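Local coordinates for erythrocyte membrane protein 1 (Plasmodium falciparum, PDB 2XU0), which forms the N-terminal adhesive region (NTS-DBL1) of a parasite protein implicated in rosetting, and probably binds host cell-surface receptors, at residues I31-Q36 / K415-N420; Y278-S283 / P303-Y308; N343-S348 / D367-R372; S348-D353 / C467-L472. The protein carries 10 engineered substitutions. All blocks are in the same frame, centred on the assembly; numbering follows the deposited sequence.

Overall arrangement
The modelled chain starts near residue 12 and soon enters helix 22-39, whose residues 31-36 meet 415-420 in interaction 1; this closes the longest loop and joins the N-terminal segment to the C-terminal part of the DBL domain. Nested inside it, interaction 2 sets hairpin strand 279-281 beside the loop before helix 311-338 and touches interaction 1, Tyr305 against Ile31. Interaction 3, also nested, ties hairpin strand 345-346 to the start of helix 371-407, about 55 Å from interaction 1 between centres. Interaction 4 joins the loop after that hairpin to the loop before strand 475-477; it shares Ser348 with interaction 3 and crosses both it and interaction 1 along the chain.

Interaction 1: residues I31-Q36 / K415-N420; sequences IKIYNQ and KEFYEN
Ile33 and Phe417 form the tight part of this contact. The two side chains meet at about a right angle: Ile33 CG1, anti to its carbonyl carbon (chi1 -55°), lies 3.8 Å from CD1 of the Phe417 ring. The terminal CD1 of Ile33 settles 3.8 Å from Glu416 CB and equally close to the backbone N of Phe417. A branched aliphatic chain suits this place, since it fills the gap between the axes of 31-36 and 415-420, 10.2 Å apart at closest approach, without needing a polar partner. Asn420, buried, borders the apolar patch; its ND2 is turned back onto its own helix, giving a 3.1 Å hydrogen bond to Glu416 O, which Asn420 N reaches from the opposite face of the carbonyl plane.

The ends of Lys32, Gln36 and Glu416 make the looser, more exposed side. Gln36 NE2 stands 3.6 Å from Glu416 OE2, with amide and carboxylate planes nearly perpendicular (87°), while Lys32 CD reaches in toward Asn420 OD1. No hydrogen bond joins the two segments. They run at 138° to each other, on helix 22-39 and helix 415-423; Phe417 continues inward onto Leu26 and Ile29 of the former and Leu313 of helix 311-338, while Tyr418 packs on helix 371-407.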
loop_
_atom_site.group_PDB
_atom_site.type_symbol
_atom_site.label_atom_id
_atom_site.label_comp_id
_atom_site.label_asym_id
_atom_site.label_seq_id
_atom_site.Cartn_x
_atom_site.Cartn_y
_atom_site.Cartn_z
ATOM N N ILE A 31 -2.884 4.685 -16.280
ATOM C CA ILE A 31 -3.441 5.736 -17.155
ATOM C C ILE A 31 -3.829 5.101 -18.484
ATOM O O ILE A 31 -4.908 5.387 -18.993
ATOM C CB ILE A 31 -2.393 6.868 -17.457
ATOM C CG1 ILE A 31 -2.145 7.727 -16.248
ATOM C CG2 ILE A 31 -2.861 7.758 -18.644
ATOM C CD1 ILE A 31 -1.166 8.768 -16.489
ATOM N N LYS A 32 -2.918 4.288 -19.071
ATOM C CA LYS A 32 -3.176 3.640 -20.356
ATOM C C LYS A 32 -4.376 2.701 -20.250
ATOM O O LYS A 32 -5.254 2.769 -21.106
ATOM C CB LYS A 32 -1.943 2.892 -20.865
ATOM C CG LYS A 32 -0.754 3.771 -21.173
ATOM C CD LYS A 32 0.170 3.072 -22.172
ATOM C CE LYS A 32 1.347 3.927 -22.577
ATOM N NZ LYS A 32 2.412 3.946 -21.533
ATOM N N ILE A 33 -4.453 1.888 -19.168
ATOM C CA ILE A 33 -5.580 0.980 -18.936
ATOM C C ILE A 33 -6.916 1.755 -18.819
ATOM O O ILE A 33 -7.910 1.383 -19.449
ATOM C CB ILE A 33 -5.325 0.052 -17.714
ATOM C CG1 ILE A 33 -4.010 -0.745 -17.837
ATOM C CG2 ILE A 33 -6.530 -0.852 -17.404
ATOM C CD1 ILE A 33 -3.774 -1.581 -19.194
ATOM N N TYR A 34 -6.918 2.832 -18.027
ATOM C CA TYR A 34 -8.092 3.672 -17.825
ATOM C C TYR A 34 -8.537 4.257 -19.175
ATOM O O TYR A 34 -9.727 4.232 -19.480
ATOM C CB TYR A 34 -7.806 4.774 -16.780
ATOM C CG TYR A 34 -8.910 5.805 -16.656
ATOM C CD1 TYR A 34 -8.802 7.049 -17.277
ATOM C CD2 TYR A 34 -10.100 5.505 -15.997
ATOM C CE1 TYR A 34 -9.831 7.991 -17.195
ATOM C CE2 TYR A 34 -11.144 6.430 -15.926
ATOM C CZ TYR A 34 -11.004 7.672 -16.530
ATOM O OH TYR A 34 -12.018 8.592 -16.453
ATOM N N ASN A 35 -7.579 4.776 -19.960
ATOM C CA ASN A 35 -7.822 5.349 -21.295
ATOM C C ASN A 35 -8.459 4.350 -22.257
ATOM O O ASN A 35 -9.419 4.706 -22.933
ATOM C CB ASN A 35 -6.538 5.909 -21.890
ATOM C CG ASN A 35 -6.139 7.233 -21.318
ATOM O OD1 ASN A 35 -6.939 7.942 -20.716
ATOM N ND2 ASN A 35 -4.875 7.599 -21.491
ATOM N N GLN A 36 -7.975 3.094 -22.278
ATOM C CA GLN A 36 -8.562 2.042 -23.126
ATOM C C GLN A 36 -10.007 1.792 -22.731
ATOM O O GLN A 36 -10.862 1.631 -23.598
ATOM C CB GLN A 36 -7.784 0.713 -23.009
ATOM C CG GLN A 36 -6.489 0.655 -23.815
ATOM C CD GLN A 36 -5.538 -0.414 -23.302
ATOM O OE1 GLN A 36 -4.347 -0.164 -23.104
ATOM N NE2 GLN A 36 -6.026 -1.630 -23.062
ATOM N N LYS A 415 -4.844 -8.830 -17.621
ATOM C CA LYS A 415 -4.037 -9.213 -18.796
ATOM C C LYS A 415 -3.334 -8.049 -19.494
ATOM O O LYS A 415 -2.116 -8.095 -19.598
ATOM C CB LYS A 415 -4.843 -10.055 -19.796
ATOM C CG LYS A 415 -3.978 -10.941 -20.673
ATOM C CD LYS A 415 -4.807 -11.690 -21.690
ATOM C CE LYS A 415 -4.051 -12.862 -22.270
ATOM N NZ LYS A 415 -4.857 -13.577 -23.295
ATOM N N GLU A 416 -4.070 -6.992 -19.921
ATOM C CA GLU A 416 -3.456 -5.834 -20.599
ATOM C C GLU A 416 -2.373 -5.177 -19.761
ATOM O O GLU A 416 -1.376 -4.723 -20.333
ATOM C CB GLU A 416 -4.488 -4.782 -21.022
ATOM C CG GLU A 416 -5.323 -5.149 -22.238
ATOM C CD GLU A 416 -4.626 -5.086 -23.587
ATOM O OE1 GLU A 416 -5.064 -5.812 -24.508
ATOM O OE2 GLU A 416 -3.655 -4.306 -23.731
ATOM N N PHE A 417 -2.563 -5.097 -18.409
ATOM C CA PHE A 417 -1.551 -4.466 -17.539
ATOM C C PHE A 417 -0.233 -5.236 -17.576
ATOM O O PHE A 417 0.819 -4.638 -17.790
ATOM C CB PHE A 417 -2.045 -4.339 -16.093
ATOM C CG PHE A 417 -1.244 -3.334 -15.312
ATOM C CD1 PHE A 417 -1.749 -2.061 -15.062
ATOM C CD2 PHE A 417 -0.014 -3.681 -14.754
ATOM C CE1 PHE A 417 -1.021 -1.147 -14.311
ATOM C CE2 PHE A 417 0.718 -2.761 -14.008
ATOM C CZ PHE A 417 0.219 -1.494 -13.812
ATOM N N TYR A 418 -0.297 -6.554 -17.368
ATOM C CA TYR A 418 0.887 -7.416 -17.403
ATOM C C TYR A 418 1.509 -7.417 -18.820
ATOM O O TYR A 418 2.731 -7.475 -18.918
ATOM C CB TYR A 418 0.616 -8.812 -16.812
ATOM C CG TYR A 418 0.542 -8.804 -15.297
ATOM C CD1 TYR A 418 1.699 -8.761 -14.520
ATOM C CD2 TYR A 418 -0.682 -8.871 -14.637
ATOM C CE1 TYR A 418 1.632 -8.733 -13.122
ATOM C CE2 TYR A 418 -0.757 -8.874 -13.243
ATOM C CZ TYR A 418 0.402 -8.794 -12.489
ATOM O OH TYR A 418 0.326 -8.763 -11.114
ATOM N N GLU A 419 0.685 -7.204 -19.893
ATOM C CA GLU A 419 1.171 -7.071 -21.286
ATOM C C GLU A 419 2.109 -5.836 -21.332
ATOM O O GLU A 419 3.221 -5.933 -21.835
ATOM C CB GLU A 419 -0.016 -6.874 -22.268
ATOM C CG GLU A 419 -0.153 -7.955 -23.332
ATOM C CD GLU A 419 -1.507 -8.639 -23.406
ATOM O OE1 GLU A 419 -2.519 -7.947 -23.669
ATOM O OE2 GLU A 419 -1.551 -9.881 -23.254
ATOM N N ASN A 420 1.676 -4.704 -20.737
ATOM C CA ASN A 420 2.457 -3.468 -20.666
ATOM C C ASN A 420 3.735 -3.570 -19.846
ATOM O O ASN A 420 4.710 -2.937 -20.217
ATOM C CB ASN A 420 1.610 -2.304 -20.190
ATOM C CG ASN A 420 0.880 -1.640 -21.316
ATOM O OD1 ASN A 420 1.415 -0.746 -21.983
ATOM N ND2 ASN A 420 -0.340 -2.097 -21.584
#

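Interaction 2: residues Y278-S283 / P303-Y308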
loop_
_atom_site.group_PDB
_atom_site.type_symbol
_atom_site.label_atom_id
_atom_site.label_comp_id
_atom_site.label_asym_id
_atom_site.label_seq_id
_atom_site.Cartn_x
_atom_site.Cartn_y
_atom_site.Cartn_z
ATOM N N TYR A 278 -1.866 15.339 -4.637
ATOM C CA TYR A 278 -1.292 14.099 -5.175
ATOM C C TYR A 278 -0.258 14.448 -6.239
ATOM O O TYR A 278 -0.538 15.247 -7.139
ATOM C CB TYR A 278 -2.386 13.204 -5.780
ATOM C CG TYR A 278 -1.901 11.802 -6.099
ATOM C CD1 TYR A 278 -1.589 10.904 -5.083
ATOM C CD2 TYR A 278 -1.762 11.372 -7.414
ATOM C CE1 TYR A 278 -1.120 9.626 -5.365
ATOM C CE2 TYR A 278 -1.349 10.069 -7.710
ATOM C CZ TYR A 278 -1.032 9.200 -6.675
ATOM O OH TYR A 278 -0.527 7.947 -6.913
ATOM N N PHE A 279 0.922 13.848 -6.147
ATOM C CA PHE A 279 1.957 14.101 -7.137
ATOM C C PHE A 279 2.393 12.802 -7.769
ATOM O O PHE A 279 2.597 11.804 -7.068
ATOM C CB PHE A 279 3.195 14.774 -6.501
ATOM C CG PHE A 279 2.998 16.136 -5.884
ATOM C CD1 PHE A 279 3.443 17.281 -6.532
ATOM C CD2 PHE A 279 2.430 16.270 -4.620
ATOM C CE1 PHE A 279 3.320 18.537 -5.928
ATOM C CE2 PHE A 279 2.287 17.531 -4.026
ATOM C CZ PHE A 279 2.728 18.657 -4.688
ATOM N N ARG A 280 2.608 12.829 -9.084
ATOM C CA ARG A 280 3.123 11.687 -9.848
ATOM C C ARG A 280 3.901 12.197 -11.046
ATOM O O ARG A 280 3.689 13.342 -11.461
ATOM C CB ARG A 280 2.013 10.688 -10.253
ATOM C CG ARG A 280 0.775 11.315 -10.883
ATOM C CD ARG A 280 -0.024 10.309 -11.675
ATOM N NE ARG A 280 0.706 9.948 -12.882
ATOM C CZ ARG A 280 0.516 10.504 -14.069
ATOM N NH1 ARG A 280 -0.450 11.400 -14.244
ATOM N NH2 ARG A 280 1.260 10.144 -15.099
ATOM N N LYS A 281 4.844 11.391 -11.555
ATOM C CA LYS A 281 5.685 11.766 -12.688
ATOM C C LYS A 281 5.448 10.886 -13.877
ATOM O O LYS A 281 5.157 9.706 -13.720
ATOM C CB LYS A 281 7.182 11.720 -12.334
ATOM C CG LYS A 281 7.566 12.752 -11.290
ATOM C CD LYS A 281 9.035 12.737 -11.012
ATOM C CE LYS A 281 9.344 13.681 -9.874
ATOM N NZ LYS A 281 10.769 13.587 -9.484
ATOM N N GLY A 282 5.579 11.469 -15.063
ATOM C CA GLY A 282 5.515 10.732 -16.312
ATOM C C GLY A 282 6.844 10.061 -16.563
ATOM O O GLY A 282 7.834 10.336 -15.878
ATOM N N SER A 283 6.889 9.218 -17.584
ATOM C CA SER A 283 8.081 8.488 -18.008
ATOM C C SER A 283 9.219 9.431 -18.413
ATOM O O SER A 283 10.382 9.051 -18.334
ATOM C CB SER A 283 7.730 7.578 -19.175
ATOM O OG SER A 283 6.612 6.773 -18.835
ATOM N N PRO A 303 -6.718 12.430 -9.375
ATOM C CA PRO A 303 -5.338 12.560 -9.889
ATOM C C PRO A 303 -4.632 11.204 -9.962
ATOM O O PRO A 303 -3.488 11.138 -10.386
ATOM C CB PRO A 303 -4.672 13.501 -8.878
ATOM C CG PRO A 303 -5.428 13.264 -7.602
ATOM C CD PRO A 303 -6.780 12.689 -7.923
ATOM N N THR A 304 -5.307 10.140 -9.497
ATOM C CA THR A 304 -4.740 8.799 -9.436
ATOM C C THR A 304 -5.424 7.847 -10.399
ATOM O O THR A 304 -6.621 7.977 -10.709
ATOM C CB THR A 304 -4.718 8.239 -7.956
ATOM O OG1 THR A 304 -4.114 6.944 -7.961
ATOM C CG2 THR A 304 -6.111 8.074 -7.350
ATOM N N TYR A 305 -4.657 6.827 -10.785
ATOM C CA TYR A 305 -5.082 5.713 -11.630
ATOM C C TYR A 305 -4.682 4.383 -10.976
ATOM O O TYR A 305 -4.623 3.367 -11.649
ATOM C CB TYR A 305 -4.513 5.866 -13.038
ATOM C CG TYR A 305 -4.934 7.180 -13.673
ATOM C CD1 TYR A 305 -6.158 7.301 -14.338
ATOM C CD2 TYR A 305 -4.139 8.319 -13.556
ATOM C CE1 TYR A 305 -6.542 8.513 -14.928
ATOM C CE2 TYR A 305 -4.526 9.534 -14.126
ATOM C CZ TYR A 305 -5.696 9.610 -14.857
ATOM O OH TYR A 305 -6.035 10.817 -15.417
ATOM N N LEU A 306 -4.470 4.378 -9.644
ATOM C CA LEU A 306 -4.111 3.158 -8.914
ATOM C C LEU A 306 -5.245 2.154 -8.956
ATOM O O LEU A 306 -4.986 0.953 -8.981
ATOM C CB LEU A 306 -3.676 3.437 -7.475
ATOM C CG LEU A 306 -2.274 4.035 -7.247
ATOM C CD1 LEU A 306 -1.998 4.167 -5.748
ATOM C CD2 LEU A 306 -1.174 3.186 -7.863
ATOM N N ASP A 307 -6.503 2.637 -9.068
ATOM C CA ASP A 307 -7.660 1.747 -9.192
ATOM C C ASP A 307 -7.649 0.950 -10.533
ATOM O O ASP A 307 -8.531 0.128 -10.780
ATOM C CB ASP A 307 -8.974 2.514 -8.953
ATOM C CG ASP A 307 -9.200 3.769 -9.795
ATOM O OD1 ASP A 307 -8.209 4.493 -10.078
ATOM O OD2 ASP A 307 -10.380 4.085 -10.080
ATOM N N TYR A 308 -6.633 1.187 -11.385
ATOM C CA TYR A 308 -6.455 0.435 -12.641
ATOM C C TYR A 308 -5.150 -0.357 -12.611
ATOM O O TYR A 308 -4.688 -0.854 -13.640
ATOM C CB TYR A 308 -6.612 1.339 -13.885
ATOM C CG TYR A 308 -8.036 1.827 -13.989
ATOM C CD1 TYR A 308 -9.020 1.029 -14.564
ATOM C CD2 TYR A 308 -8.445 2.981 -13.324
ATOM C CE1 TYR A 308 -10.361 1.402 -14.537
ATOM C CE2 TYR A 308 -9.788 3.335 -13.246
ATOM C CZ TYR A 308 -10.742 2.551 -13.869
ATOM O OH TYR A 308 -12.058 2.924 -13.878
HETATM O O HOH W 1 -2.168 12.735 -12.306
#
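A single water supplies the polar link between Arg280 and Pro303, whose segments share no direct hydrogen bond. It accepts from Arg280 NH1 at 2.9 Å, at the edge of the guanidinium and in its plane, and donates to Pro303 O at 2.8 Å. The bend of the arginine chain at chi3 (-71°) turns NE aside, and NH2 of the same group is hydrogen-bonded to Asn28 of helix 22-39.

The direct contact is largely through carbon and centres on Tyr278. Its CB meets Pro303 CG at 3.5 Å; proline, lacking an N-H, presents ring carbons to the tyrosine and leaves its carbonyl for the water. With CG anti to the backbone N (chi1 -169°), the Tyr278 ring starts out beside Pro303 and continues to Thr304, whose CB lies over one face, 4.3 Å from the centroid, in a CH-pi contact. Tyr278 OH hydrogen-bonds to Glu27, as does Thr304 OG1. Thr304 OG1 also accepts from Leu306 N at 3.1 Å, shaping the backbone as an ST turn; threonine can therefore offer carbon to the ring and oxygen to the turn.

Strand 279-281 pairs with 287-289 as a two-stranded antiparallel hairpin, and here the connection from that hairpin to helix 311-338 folds back beside it, within the Duffy-binding-like fold and against helix 22-39.

Interaction 3: residues N343-S348 / D367-R372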
loop_
_atom_site.group_PDB
_atom_site.type_symbol
_atom_site.label_atom_id
_atom_site.label_comp_id
_atom_site.label_asym_id
_atom_site.label_seq_id
_atom_site.Cartn_x
_atom_site.Cartn_y
_atom_site.Cartn_z
ATOM N N ASN A 343 28.090 10.171 24.448
ATOM C CA ASN A 343 27.913 9.657 25.805
ATOM C C ASN A 343 28.716 8.366 26.059
ATOM O O ASN A 343 28.402 7.607 26.984
ATOM C CB ASN A 343 26.425 9.502 26.130
ATOM C CG ASN A 343 25.718 10.822 26.332
ATOM O OD1 ASN A 343 26.093 11.643 27.184
ATOM N ND2 ASN A 343 24.660 11.048 25.566
ATOM N N LYS A 344 29.774 8.140 25.241
ATOM C CA LYS A 344 30.717 7.014 25.341
ATOM C C LYS A 344 30.097 5.597 25.315
ATOM O O LYS A 344 30.694 4.650 25.830
ATOM C CB LYS A 344 31.698 7.212 26.532
ATOM C CG LYS A 344 32.617 8.431 26.383
ATOM C CD LYS A 344 33.556 8.625 27.575
ATOM C CE LYS A 344 34.831 7.813 27.484
ATOM N NZ LYS A 344 35.735 8.066 28.636
ATOM N N LYS A 345 28.910 5.457 24.706
ATOM C CA LYS A 345 28.206 4.183 24.562
ATOM C C LYS A 345 28.512 3.577 23.193
ATOM O O LYS A 345 28.229 4.187 22.154
ATOM C CB LYS A 345 26.691 4.370 24.731
ATOM C CG LYS A 345 25.877 3.080 24.610
ATOM C CD LYS A 345 24.355 3.340 24.391
ATOM C CE LYS A 345 23.620 3.975 25.561
ATOM N NZ LYS A 345 23.835 3.230 26.833
ATOM N N TYR A 346 29.067 2.366 23.213
ATOM C CA TYR A 346 29.404 1.566 22.041
ATOM C C TYR A 346 29.318 0.109 22.466
ATOM O O TYR A 346 30.258 -0.466 23.039
ATOM C CB TYR A 346 30.790 1.925 21.475
ATOM C CG TYR A 346 31.015 1.581 20.012
ATOM C CD1 TYR A 346 31.500 2.533 19.120
ATOM C CD2 TYR A 346 30.844 0.277 19.543
ATOM C CE1 TYR A 346 31.765 2.209 17.786
ATOM C CE2 TYR A 346 31.090 -0.054 18.209
ATOM C CZ TYR A 346 31.559 0.914 17.333
ATOM O OH TYR A 346 31.802 0.596 16.012
ATOM N N CYS A 347 28.154 -0.475 22.188
ATOM C CA CYS A 347 27.828 -1.851 22.515
ATOM C C CYS A 347 27.872 -2.721 21.250
ATOM O O CYS A 347 27.958 -2.205 20.124
ATOM C CB CYS A 347 26.446 -1.885 23.162
ATOM S SG CYS A 347 26.254 -0.744 24.563
ATOM N N SER A 348 27.774 -4.039 21.445
ATOM C CA SER A 348 27.677 -5.029 20.376
ATOM C C SER A 348 26.320 -5.746 20.536
ATOM O O SER A 348 25.682 -5.628 21.599
ATOM C CB SER A 348 28.815 -6.035 20.485
ATOM O OG SER A 348 28.584 -7.033 21.465
ATOM N N ASP A 367 28.951 -4.636 30.538
ATOM C CA ASP A 367 28.521 -3.639 31.517
ATOM C C ASP A 367 26.997 -3.821 31.729
ATOM O O ASP A 367 26.426 -4.828 31.295
ATOM C CB ASP A 367 28.883 -2.199 31.054
ATOM C CG ASP A 367 28.086 -1.671 29.868
ATOM O OD1 ASP A 367 27.536 -2.496 29.112
ATOM O OD2 ASP A 367 27.973 -0.427 29.730
ATOM N N LEU A 368 26.340 -2.864 32.371
ATOM C CA LEU A 368 24.913 -3.010 32.633
ATOM C C LEU A 368 24.028 -2.330 31.598
ATOM O O LEU A 368 22.859 -2.698 31.479
ATOM C CB LEU A 368 24.554 -2.617 34.078
ATOM C CG LEU A 368 25.390 -3.342 35.156
ATOM C CD1 LEU A 368 25.641 -2.461 36.282
ATOM C CD2 LEU A 368 24.759 -4.652 35.615
ATOM N N ASP A 369 24.592 -1.390 30.809
ATOM C CA ASP A 369 23.840 -0.723 29.747
ATOM C C ASP A 369 23.756 -1.574 28.463
ATOM O O ASP A 369 22.678 -1.684 27.879
ATOM C CB ASP A 369 24.407 0.677 29.457
ATOM C CG ASP A 369 24.281 1.672 30.601
ATOM O OD1 ASP A 369 23.601 1.347 31.606
ATOM O OD2 ASP A 369 24.859 2.778 30.493
ATOM N N CYS A 370 24.886 -2.185 28.036
ATOM C CA CYS A 370 24.960 -2.988 26.806
ATOM C C CYS A 370 24.052 -4.211 26.663
ATOM O O CYS A 370 23.575 -4.413 25.545
ATOM C CB CYS A 370 26.392 -3.247 26.364
ATOM S SG CYS A 370 27.311 -1.731 25.998
ATOM N N PRO A 371 23.650 -4.947 27.744
ATOM C CA PRO A 371 22.627 -6.001 27.564
ATOM C C PRO A 371 21.356 -5.478 26.880
ATOM O O PRO A 371 20.751 -6.240 26.147
ATOM C CB PRO A 371 22.355 -6.486 28.996
ATOM C CG PRO A 371 23.637 -6.205 29.726
ATOM C CD PRO A 371 24.091 -4.883 29.156
ATOM N N ARG A 372 20.993 -4.181 27.051
ATOM C CA ARG A 372 19.838 -3.554 26.386
ATOM C C ARG A 372 20.020 -3.477 24.843
ATOM O O ARG A 372 19.024 -3.494 24.113
ATOM C CB ARG A 372 19.561 -2.143 26.925
ATOM C CG ARG A 372 19.208 -2.078 28.404
ATOM C CD ARG A 372 18.486 -0.788 28.773
ATOM N NE ARG A 372 19.291 0.420 28.550
ATOM C CZ ARG A 372 20.154 0.929 29.426
ATOM N NH1 ARG A 372 20.366 0.327 30.590
ATOM N NH2 ARG A 372 20.819 2.040 29.139
HETATM O O HOH W 2 22.197 0.446 26.404
HETATM O O HOH W 3 26.242 3.436 28.233
#
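Cys347 and Cys370 are joined by a disulfide, one of the cross-links of this cysteine-rich DBL subdomain, which ties the end of a short beta hairpin to the start of helix 371-407. Both SG atoms lie anti to their carbonyl carbons, and a chi3 of -67° leaves Cys347 CB and Cys370 CB 3.5 Å apart.

Beside the bridge, Lys345 and Asp369 cross at about a right angle. The lysine leaves its strand extended, then bends at chi3 and chi4, and Lys345 NZ comes in beside Asp369 CB at 3.7 Å. The ion pair to OD2 is long; lysine's length lets NZ reach the carboxylate's neighbourhood, where two waters bridge it to Asp369 O and OD2. Arg372 shares the carboxylate through NH1 to OD1, which may offset the nearness of its NH2 to the lysine. Asp367 OD1 accepts from Cys370 N in an Asx motif. The water at OD2 accepts from Lys345 NZ at 2.8 Å and donates to Asp369 OD2 at 2.7 Å.

Interaction 4: residues S348-D353 / C467-L472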
loop_
_atom_site.group_PDB
_atom_site.type_symbol
_atom_site.label_atom_id
_atom_site.label_comp_id
_atom_site.label_asym_id
_atom_site.label_seq_id
_atom_site.Cartn_x
_atom_site.Cartn_y
_atom_site.Cartn_z
ATOM N N SER A 348 27.774 -4.039 21.445
ATOM C CA SER A 348 27.677 -5.029 20.376
ATOM C C SER A 348 26.320 -5.746 20.536
ATOM O O SER A 348 25.682 -5.628 21.599
ATOM C CB SER A 348 28.815 -6.035 20.485
ATOM O OG SER A 348 28.584 -7.033 21.465
ATOM N N GLY A 349 25.925 -6.506 19.508
ATOM C CA GLY A 349 24.700 -7.301 19.512
ATOM C C GLY A 349 24.694 -8.365 20.595
ATOM O O GLY A 349 23.615 -8.790 21.023
ATOM N N ASP A 350 25.903 -8.795 21.056
ATOM C CA ASP A 350 26.073 -9.792 22.132
ATOM C C ASP A 350 26.017 -9.147 23.552
ATOM O O ASP A 350 26.184 -9.846 24.556
ATOM C CB ASP A 350 27.392 -10.599 21.959
ATOM C CG ASP A 350 27.679 -11.133 20.560
ATOM O OD1 ASP A 350 26.966 -12.066 20.121
ATOM O OD2 ASP A 350 28.668 -10.667 19.936
ATOM N N GLY A 351 25.785 -7.842 23.613
ATOM C CA GLY A 351 25.724 -7.082 24.858
ATOM C C GLY A 351 27.085 -6.737 25.449
ATOM O O GLY A 351 27.178 -6.398 26.635
ATOM N N HIS A 352 28.159 -6.819 24.634
ATOM C CA HIS A 352 29.510 -6.473 25.091
ATOM C C HIS A 352 29.710 -4.969 25.038
ATOM O O HIS A 352 29.183 -4.301 24.134
ATOM C CB HIS A 352 30.597 -7.133 24.221
ATOM C CG HIS A 352 30.518 -8.624 24.129
ATOM N ND1 HIS A 352 31.234 -9.317 23.174
ATOM C CD2 HIS A 352 29.816 -9.510 24.881
ATOM C CE1 HIS A 352 30.946 -10.594 23.367
ATOM N NE2 HIS A 352 30.094 -10.757 24.379
ATOM N N ASP A 353 30.486 -4.436 25.998
ATOM C CA ASP A 353 30.842 -3.025 26.005
ATOM C C ASP A 353 32.155 -2.955 25.225
ATOM O O ASP A 353 33.204 -3.376 25.731
ATOM C CB ASP A 353 30.963 -2.473 27.442
ATOM C CG ASP A 353 31.433 -1.032 27.570
ATOM O OD1 ASP A 353 31.614 -0.359 26.518
ATOM O OD2 ASP A 353 31.622 -0.569 28.722
ATOM N N CYS A 467 24.553 -3.605 15.747
ATOM C CA CYS A 467 24.452 -4.939 16.351
ATOM C C CYS A 467 25.642 -5.826 16.056
ATOM O O CYS A 467 25.716 -6.926 16.614
ATOM C CB CYS A 467 23.146 -5.612 15.931
ATOM S SG CYS A 467 21.674 -4.684 16.403
ATOM N N LYS A 468 26.569 -5.381 15.173
ATOM C CA LYS A 468 27.745 -6.197 14.831
ATOM C C LYS A 468 28.580 -6.492 16.079
ATOM O O LYS A 468 28.454 -5.771 17.085
ATOM C CB LYS A 468 28.618 -5.521 13.755
ATOM C CG LYS A 468 27.972 -5.491 12.377
ATOM C CD LYS A 468 28.828 -4.731 11.377
ATOM C CE LYS A 468 28.395 -4.960 9.948
ATOM N NZ LYS A 468 27.141 -4.229 9.605
ATOM N N THR A 469 29.404 -7.570 16.027
ATOM C CA THR A 469 30.304 -7.934 17.130
ATOM C C THR A 469 31.296 -6.777 17.294
ATOM O O THR A 469 31.588 -6.099 16.312
ATOM C CB THR A 469 31.055 -9.254 16.837
ATOM O OG1 THR A 469 31.807 -9.129 15.628
ATOM C CG2 THR A 469 30.134 -10.459 16.762
ATOM N N CYS A 470 31.791 -6.533 18.521
ATOM C CA CYS A 470 32.761 -5.456 18.787
ATOM C C CYS A 470 33.900 -5.447 17.778
ATOM O O CYS A 470 34.458 -6.525 17.534
ATOM C CB CYS A 470 33.334 -5.576 20.198
ATOM S SG CYS A 470 32.220 -5.036 21.504
ATOM N N PRO A 471 34.401 -4.256 17.344
ATOM C CA PRO A 471 35.651 -4.238 16.555
ATOM C C PRO A 471 36.738 -4.966 17.367
ATOM O O PRO A 471 36.809 -4.753 18.575
ATOM C CB PRO A 471 35.938 -2.743 16.387
ATOM C CG PRO A 471 34.604 -2.088 16.533
ATOM C CD PRO A 471 33.925 -2.885 17.613
ATOM N N LEU A 472 37.454 -5.928 16.738
ATOM C CA LEU A 472 38.456 -6.851 17.319
ATOM C C LEU A 472 39.321 -6.409 18.497
ATOM O O LEU A 472 39.549 -7.213 19.407
ATOM C CB LEU A 472 39.369 -7.481 16.234
ATOM C CG LEU A 472 38.725 -8.436 15.226
ATOM C CD1 LEU A 472 39.700 -8.769 14.126
ATOM C CD2 LEU A 472 38.248 -9.731 15.898
HETATM O O HOH W 4 30.796 -8.510 20.432
#
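Gly349 and Cys467 come within 4.0 Å of each other at their CA atoms, where a type I turn from Ser348 to Gly351 meets an irregular strip of chain, and Gly349 N gives a weak hydrogen bond to Cys467 O (2.9 Å, 124° at the hydrogen). Glycine suits the spot because a CB would run into that carbonyl oxygen; Gly349 CA already lies 3.1 Å from Cys467 O. Ser348 CB packs 3.4 Å from Lys468 O and also touches Cys470 SG.

The serine hydroxyl, held between the backbone N and the carbonyl carbon (chi1 80°), turns inward: Ser348 OG accepts from His352 N at 3.2 Å and, weakly, from Asp350 N, so a small polar side chain braces the turn from within. Two disulfides tie the 467-472 strip to its surroundings in this disulfide-rich end of the DBL domain: Cys470 bonds Cys354, just after Asp353, and Cys467 bonds Cys377 of helix 371-407. Cys470 SG is also flanked by His352 CB at 3.8 Å.

On the outer side Asp350 and Thr469 lie side by side and point the same way, Asp350 OD2 3.5 Å from Thr469 CG2. A water joins Ser348 OG to Asp350 OD2, to which it donates, and accepts from Cys470 N at 2.9 Å.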